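Local coordinates for CheC domain protein (Shewanella loihica PV-4, PDB 3IIC), which probably acts in chemotaxis as a CheX-type phosphatase that removes the phosphoryl group from a phosphorylated response regulator, at residues L58-E63 and G91-M96; I127-D132 and Y148-F153. All coordinates share one frame; numbering follows the deposited sequence.

Contact 1: residues L58-E63 and G91-M96; sequences LSITFE and GELTNM
The ring of Phe62 receives Leu93 at its far end. Leu93 CD2 lies in the ring plane at the edge, 3.8 Å from Phe62 CZ, while CD1 comes to the same carbon obliquely, at 3.6 Å. The two side chains meet tip to tip across the gap between strand and helix. Two residues earlier on the strand, Ile60 crosses the leucine obliquely and sets its CD1 3.5 Å from Leu93 CD2, so this one methyl is shared by both strand residues. Leu93 reaches them with CG anti to its backbone N (chi1 168°). Leu58 extends the row more loosely, with CD2 passing 4.2 Å from Thr94 CG2. Leu18 and Met21 of helix 4-22 also touch Leu93, placing it where two helices pack on one face of the sheet. Strand 58-62 and helix 91-96 run at 139° to each other. Glu92 and Asn95 touch nothing of segment 58-63; their match to the E-x2-N signature of CheC/CheX phosphatases is consistent with that activity. No hydrogen bond crosses the contact. Thr94 OG1 is satisfied within the helix by Val90 O, which leaves its methyl for the strand; cohesion here is therefore apolar.

Contact 2: residues I127-D132 and Y148-F153; sequences IAHKSD and YIEICF
His129 and Glu150 stack, ring against carboxylate, with their planes 22° apart. The side chains run past one another in opposite directions, and Glu150 CG sits over one ring face in a CH-pi contact, 3.7 Å from the centroid of the His129 ring and 17° off the ring normal. Glu150 gets there as an extended chain, its CG anti to the backbone N, which carries the carboxyl carbon CD to 3.2 Å from His129 CD2.

Cys152 makes the van der Waals contacts further along the strand. Its CB approaches His129 ND1 obliquely at 3.5 Å, and its SG lies 3.5 Å from Ser131 CB. The Ser131 hydroxyl has its polar partners elsewhere, in Gly133 N and Glu154 OE2.

None of this is strand pairing. Strands 127-129 and 148-153 run nearly parallel, 18° apart, but their axes stay 8.7 Å from each other, and segment 127-132 lies as a second layer over the sheet face turned away from helix 4-22. In this outer strand Ala128 and His129 instead pair antiparallel with a strand of the second subunit, so that beta pairing runs on across the dimer interface.

Polar links also join the layers. A water donates to both Ile127 O, at 3.0 Å, and Glu150 OE1, at 2.7 Å, bridging backbone and carboxylate. Both imidazole nitrogens are engaged by the sheet, ND1 by Ser57 OG and NE2 by Ser59 OG, which fixes the ring's rotation for the stack. Glu150 OE2 also lies close to Asp36 OD2, which accepts a hydrogen bond from His129 N; that crowding of like charge might favour a proton on one of the carboxylates.

Contact 1 closes before contact 2 opens along the chain, and their centres are about 13 Å apart. They share the antiparallel sheet: strand 54-62 serves contact 1, its neighbour 147-154 serves contact 2, and probable hydrogen bonds join them, Thr61 N to Tyr148 O at 2.8 Å among them. Helix 84-107 packs on one face and segment 127-132 on the other, and Ser59 points away from the helix, to the face where segment 127-132 lies. Across the dimer, Lys130 forms salt bridges with Asp88 and Glu84 of the second subunit, on that subunit's copy of helix 84-107. Helix 84-107, which probably carries the phosphatase signature, thus also takes part in the subunit interface.

Contact 1: residues L58-E63 and G91-M96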
loop_
_atom_site.group_PDB
_atom_site.type_symbol
_atom_site.label_atom_id
_atom_site.label_comp_id
_atom_site.label_asym_id
_atom_site.label_seq_id
_atom_site.Cartn_x
_atom_site.Cartn_y
_atom_site.Cartn_z
ATOM N N LEU A 58 7.388 3.036 0.774
ATOM C CA LEU A 58 7.222 4.377 0.270
ATOM C C LEU A 58 5.753 4.638 -0.145
ATOM O O LEU A 58 5.115 3.758 -0.683
ATOM C CB LEU A 58 8.190 4.620 -0.885
ATOM C CG LEU A 58 8.109 5.951 -1.638
ATOM C CD1 LEU A 58 9.496 6.388 -2.074
ATOM C CD2 LEU A 58 7.198 5.837 -2.838
ATOM N N SER A 59 5.240 5.828 0.167
ATOM C CA SER A 59 3.917 6.250 -0.316
ATOM C C SER A 59 3.999 7.687 -0.814
ATOM O O SER A 59 4.778 8.476 -0.298
ATOM C CB SER A 59 2.812 6.070 0.732
ATOM O OG SER A 59 3.018 6.841 1.887
ATOM N N ILE A 60 3.268 7.976 -1.877
ATOM C CA ILE A 60 3.162 9.319 -2.456
ATOM C C ILE A 60 1.639 9.555 -2.587
ATOM O O ILE A 60 0.976 8.835 -3.325
ATOM C CB ILE A 60 3.820 9.467 -3.862
ATOM C CG1 ILE A 60 5.312 9.019 -3.878
ATOM C CG2 ILE A 60 3.667 10.904 -4.310
ATOM C CD1 ILE A 60 5.962 8.981 -5.289
ATOM N N THR A 61 1.132 10.556 -1.866
ATOM C CA THR A 61 -0.285 10.891 -1.800
ATOM C C THR A 61 -0.523 12.264 -2.417
ATOM O O THR A 61 0.239 13.196 -2.144
ATOM C CB THR A 61 -0.726 10.925 -0.321
ATOM O OG1 THR A 61 -0.565 9.614 0.224
ATOM C CG2 THR A 61 -2.177 11.363 -0.170
ATOM N N PHE A 62 -1.582 12.373 -3.228
ATOM C CA PHE A 62 -2.003 13.637 -3.867
ATOM C C PHE A 62 -3.400 14.052 -3.473
ATOM O O PHE A 62 -4.281 13.208 -3.328
ATOM C CB PHE A 62 -2.032 13.487 -5.386
ATOM C CG PHE A 62 -0.705 13.217 -5.994
ATOM C CD1 PHE A 62 -0.234 11.903 -6.111
ATOM C CD2 PHE A 62 0.096 14.261 -6.430
ATOM C CE1 PHE A 62 1.020 11.643 -6.690
ATOM C CE2 PHE A 62 1.359 14.014 -6.999
ATOM C CZ PHE A 62 1.818 12.717 -7.128
ATOM N N GLU A 63 -3.598 15.370 -3.320
ATOM C CA GLU A 63 -4.954 15.965 -3.207
ATOM C C GLU A 63 -5.523 15.879 -4.630
ATOM O O GLU A 63 -4.758 15.919 -5.599
ATOM C CB GLU A 63 -4.910 17.422 -2.700
ATOM C CG GLU A 63 -4.458 17.504 -1.235
ATOM C CD GLU A 63 -4.394 18.923 -0.674
ATOM O OE1 GLU A 63 -4.165 19.902 -1.420
ATOM O OE2 GLU A 63 -4.538 19.046 0.549
ATOM N N GLY A 91 0.510 5.126 -10.262
ATOM C CA GLY A 91 1.330 3.884 -10.190
ATOM C C GLY A 91 2.651 4.034 -10.912
ATOM O O GLY A 91 3.707 3.651 -10.397
ATOM N N GLU A 92 2.593 4.602 -12.118
ATOM C CA GLU A 92 3.795 4.904 -12.914
ATOM C C GLU A 92 4.706 5.914 -12.190
ATOM O O GLU A 92 5.892 5.688 -12.075
ATOM C CB GLU A 92 3.399 5.452 -14.277
ATOM C CG GLU A 92 4.589 5.854 -15.166
ATOM C CD GLU A 92 4.152 6.405 -16.504
ATOM O OE1 GLU A 92 2.996 6.099 -16.899
ATOM O OE2 GLU A 92 4.944 7.132 -17.160
ATOM N N LEU A 93 4.142 7.017 -11.714
ATOM C CA LEU A 93 4.915 8.027 -10.960
ATOM C C LEU A 93 5.608 7.370 -9.755
ATOM O O LEU A 93 6.824 7.574 -9.541
ATOM C CB LEU A 93 4.031 9.232 -10.586
ATOM C CG LEU A 93 4.488 10.310 -9.578
ATOM C CD1 LEU A 93 3.919 11.707 -9.891
ATOM C CD2 LEU A 93 4.138 9.902 -8.152
ATOM N N THR A 94 4.866 6.516 -9.047
ATOM C CA THR A 94 5.394 5.758 -7.896
ATOM C C THR A 94 6.593 4.858 -8.244
ATOM O O THR A 94 7.561 4.875 -7.515
ATOM C CB THR A 94 4.280 4.948 -7.166
ATOM O OG1 THR A 94 3.240 5.863 -6.779
ATOM C CG2 THR A 94 4.836 4.244 -5.914
ATOM N N ASN A 95 6.511 4.104 -9.334
ATOM C CA ASN A 95 7.602 3.246 -9.805
ATOM C C ASN A 95 8.807 4.042 -10.244
ATOM O O ASN A 95 9.925 3.599 -10.008
ATOM C CB ASN A 95 7.223 2.370 -11.015
ATOM C CG ASN A 95 6.524 1.100 -10.645
ATOM O OD1 ASN A 95 6.816 0.477 -9.636
ATOM N ND2 ASN A 95 5.615 0.660 -11.515
HETATM N N MSE A 96 8.557 5.168 -10.929
HETATM C CA MSE A 96 9.624 6.024 -11.452
HETATM C C MSE A 96 10.393 6.730 -10.345
HETATM O O MSE A 96 11.627 6.769 -10.401
HETATM C CB MSE A 96 9.084 7.017 -12.483
HETATM C CG MSE A 96 8.537 6.369 -13.746
HETATM SE SE MSE A 96 9.734 5.113 -14.657
HETATM C CE MSE A 96 9.354 3.424 -13.811
#

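Contact 2: residues I127-D132 and Y148-F153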
loop_
_atom_site.group_PDB
_atom_site.type_symbol
_atom_site.label_atom_id
_atom_site.label_comp_id
_atom_site.label_asym_id
_atom_site.label_seq_id
_atom_site.Cartn_x
_atom_site.Cartn_y
_atom_site.Cartn_z
ATOM N N ILE A 127 -2.590 7.444 5.717
ATOM C CA ILE A 127 -1.607 6.370 5.523
ATOM C C ILE A 127 -0.710 6.205 6.745
ATOM O O ILE A 127 -0.156 7.190 7.221
ATOM C CB ILE A 127 -0.719 6.682 4.279
ATOM C CG1 ILE A 127 -1.610 6.745 3.021
ATOM C CG2 ILE A 127 0.434 5.643 4.111
ATOM C CD1 ILE A 127 -0.875 6.999 1.747
ATOM N N ALA A 128 -0.615 4.962 7.234
ATOM C CA ALA A 128 0.232 4.578 8.359
ATOM C C ALA A 128 1.191 3.495 7.879
ATOM O O ALA A 128 0.748 2.456 7.402
ATOM C CB ALA A 128 -0.596 4.061 9.521
ATOM N N HIS A 129 2.498 3.757 7.952
ATOM C CA HIS A 129 3.523 2.746 7.632
ATOM C C HIS A 129 3.800 2.110 8.966
ATOM O O HIS A 129 4.282 2.776 9.855
ATOM C CB HIS A 129 4.781 3.397 7.094
ATOM C CG HIS A 129 4.638 3.945 5.724
ATOM N ND1 HIS A 129 5.551 3.680 4.730
ATOM C CD2 HIS A 129 3.677 4.723 5.164
ATOM C CE1 HIS A 129 5.185 4.323 3.626
ATOM N NE2 HIS A 129 4.049 4.962 3.864
ATOM N N LYS A 130 3.487 0.828 9.119
ATOM C CA LYS A 130 3.630 0.131 10.396
ATOM C C LYS A 130 5.023 -0.531 10.541
ATOM O O LYS A 130 5.223 -1.691 10.169
ATOM C CB LYS A 130 2.471 -0.868 10.580
ATOM C CG LYS A 130 1.101 -0.203 10.587
ATOM C CD LYS A 130 0.918 0.820 11.731
ATOM C CE LYS A 130 -0.527 1.289 11.843
ATOM N NZ LYS A 130 -0.783 2.340 12.886
ATOM N N SER A 131 5.967 0.251 11.068
ATOM C CA SER A 131 7.343 -0.187 11.241
ATOM C C SER A 131 8.026 0.446 12.447
ATOM O O SER A 131 7.714 1.573 12.840
ATOM C CB SER A 131 8.136 0.213 10.003
ATOM O OG SER A 131 9.512 -0.148 10.117
ATOM N N ASP A 132 9.028 -0.265 12.954
ATOM C CA ASP A 132 9.836 0.199 14.075
ATOM C C ASP A 132 10.927 1.163 13.580
ATOM O O ASP A 132 11.530 1.868 14.380
ATOM C CB ASP A 132 10.446 -0.991 14.823
ATOM C CG ASP A 132 9.391 -2.031 15.244
ATOM O OD1 ASP A 132 8.215 -1.660 15.480
ATOM O OD2 ASP A 132 9.740 -3.231 15.320
ATOM N N TYR A 148 2.145 14.556 -0.665
ATOM C CA TYR A 148 2.904 14.071 0.510
ATOM C C TYR A 148 3.680 12.837 0.123
ATOM O O TYR A 148 3.101 11.952 -0.518
ATOM C CB TYR A 148 1.982 13.671 1.649
ATOM C CG TYR A 148 1.203 14.806 2.205
ATOM C CD1 TYR A 148 1.755 15.649 3.185
ATOM C CD2 TYR A 148 -0.108 15.049 1.766
ATOM C CE1 TYR A 148 1.012 16.710 3.714
ATOM C CE2 TYR A 148 -0.855 16.083 2.297
ATOM C CZ TYR A 148 -0.289 16.913 3.260
ATOM O OH TYR A 148 -1.033 17.931 3.733
ATOM N N ILE A 149 4.964 12.766 0.495
ATOM C CA ILE A 149 5.756 11.556 0.298
ATOM C C ILE A 149 6.173 11.068 1.666
ATOM O O ILE A 149 6.703 11.847 2.457
ATOM C CB ILE A 149 6.969 11.753 -0.645
ATOM C CG1 ILE A 149 7.623 10.417 -0.995
ATOM C CG2 ILE A 149 8.048 12.723 -0.036
ATOM C CD1 ILE A 149 8.577 10.565 -2.176
ATOM N N GLU A 150 5.908 9.784 1.961
ATOM C CA GLU A 150 6.369 9.140 3.185
ATOM C C GLU A 150 7.357 8.018 2.844
ATOM O O GLU A 150 7.064 7.164 2.003
ATOM C CB GLU A 150 5.218 8.636 4.056
ATOM C CG GLU A 150 5.658 7.837 5.305
ATOM C CD GLU A 150 4.558 7.596 6.339
ATOM O OE1 GLU A 150 3.356 7.895 6.096
ATOM O OE2 GLU A 150 4.913 7.063 7.409
ATOM N N ILE A 151 8.532 8.054 3.475
ATOM C CA ILE A 151 9.557 7.003 3.346
ATOM C C ILE A 151 9.779 6.398 4.735
ATOM O O ILE A 151 9.981 7.113 5.712
ATOM C CB ILE A 151 10.949 7.515 2.791
ATOM C CG1 ILE A 151 10.779 8.285 1.452
ATOM C CG2 ILE A 151 11.954 6.314 2.650
ATOM C CD1 ILE A 151 10.751 9.804 1.576
ATOM N N CYS A 152 9.761 5.073 4.800
ATOM C CA CYS A 152 9.949 4.339 6.050
ATOM C C CYS A 152 10.909 3.168 5.798
ATOM O O CYS A 152 10.781 2.460 4.794
ATOM C CB CYS A 152 8.581 3.878 6.514
ATOM S SG CYS A 152 8.601 3.031 8.019
ATOM N N PHE A 153 11.885 2.989 6.676
ATOM C CA PHE A 153 12.904 1.936 6.490
ATOM C C PHE A 153 13.461 1.453 7.825
ATOM O O PHE A 153 13.605 2.248 8.734
ATOM C CB PHE A 153 14.031 2.482 5.591
ATOM C CG PHE A 153 14.387 1.563 4.446
ATOM C CD1 PHE A 153 15.338 0.539 4.603
ATOM C CD2 PHE A 153 13.742 1.708 3.211
ATOM C CE1 PHE A 153 15.644 -0.327 3.537
ATOM C CE2 PHE A 153 14.028 0.837 2.132
ATOM C CZ PHE A 153 14.993 -0.181 2.295
HETATM O O HOH W 1 1.224 9.608 6.148
#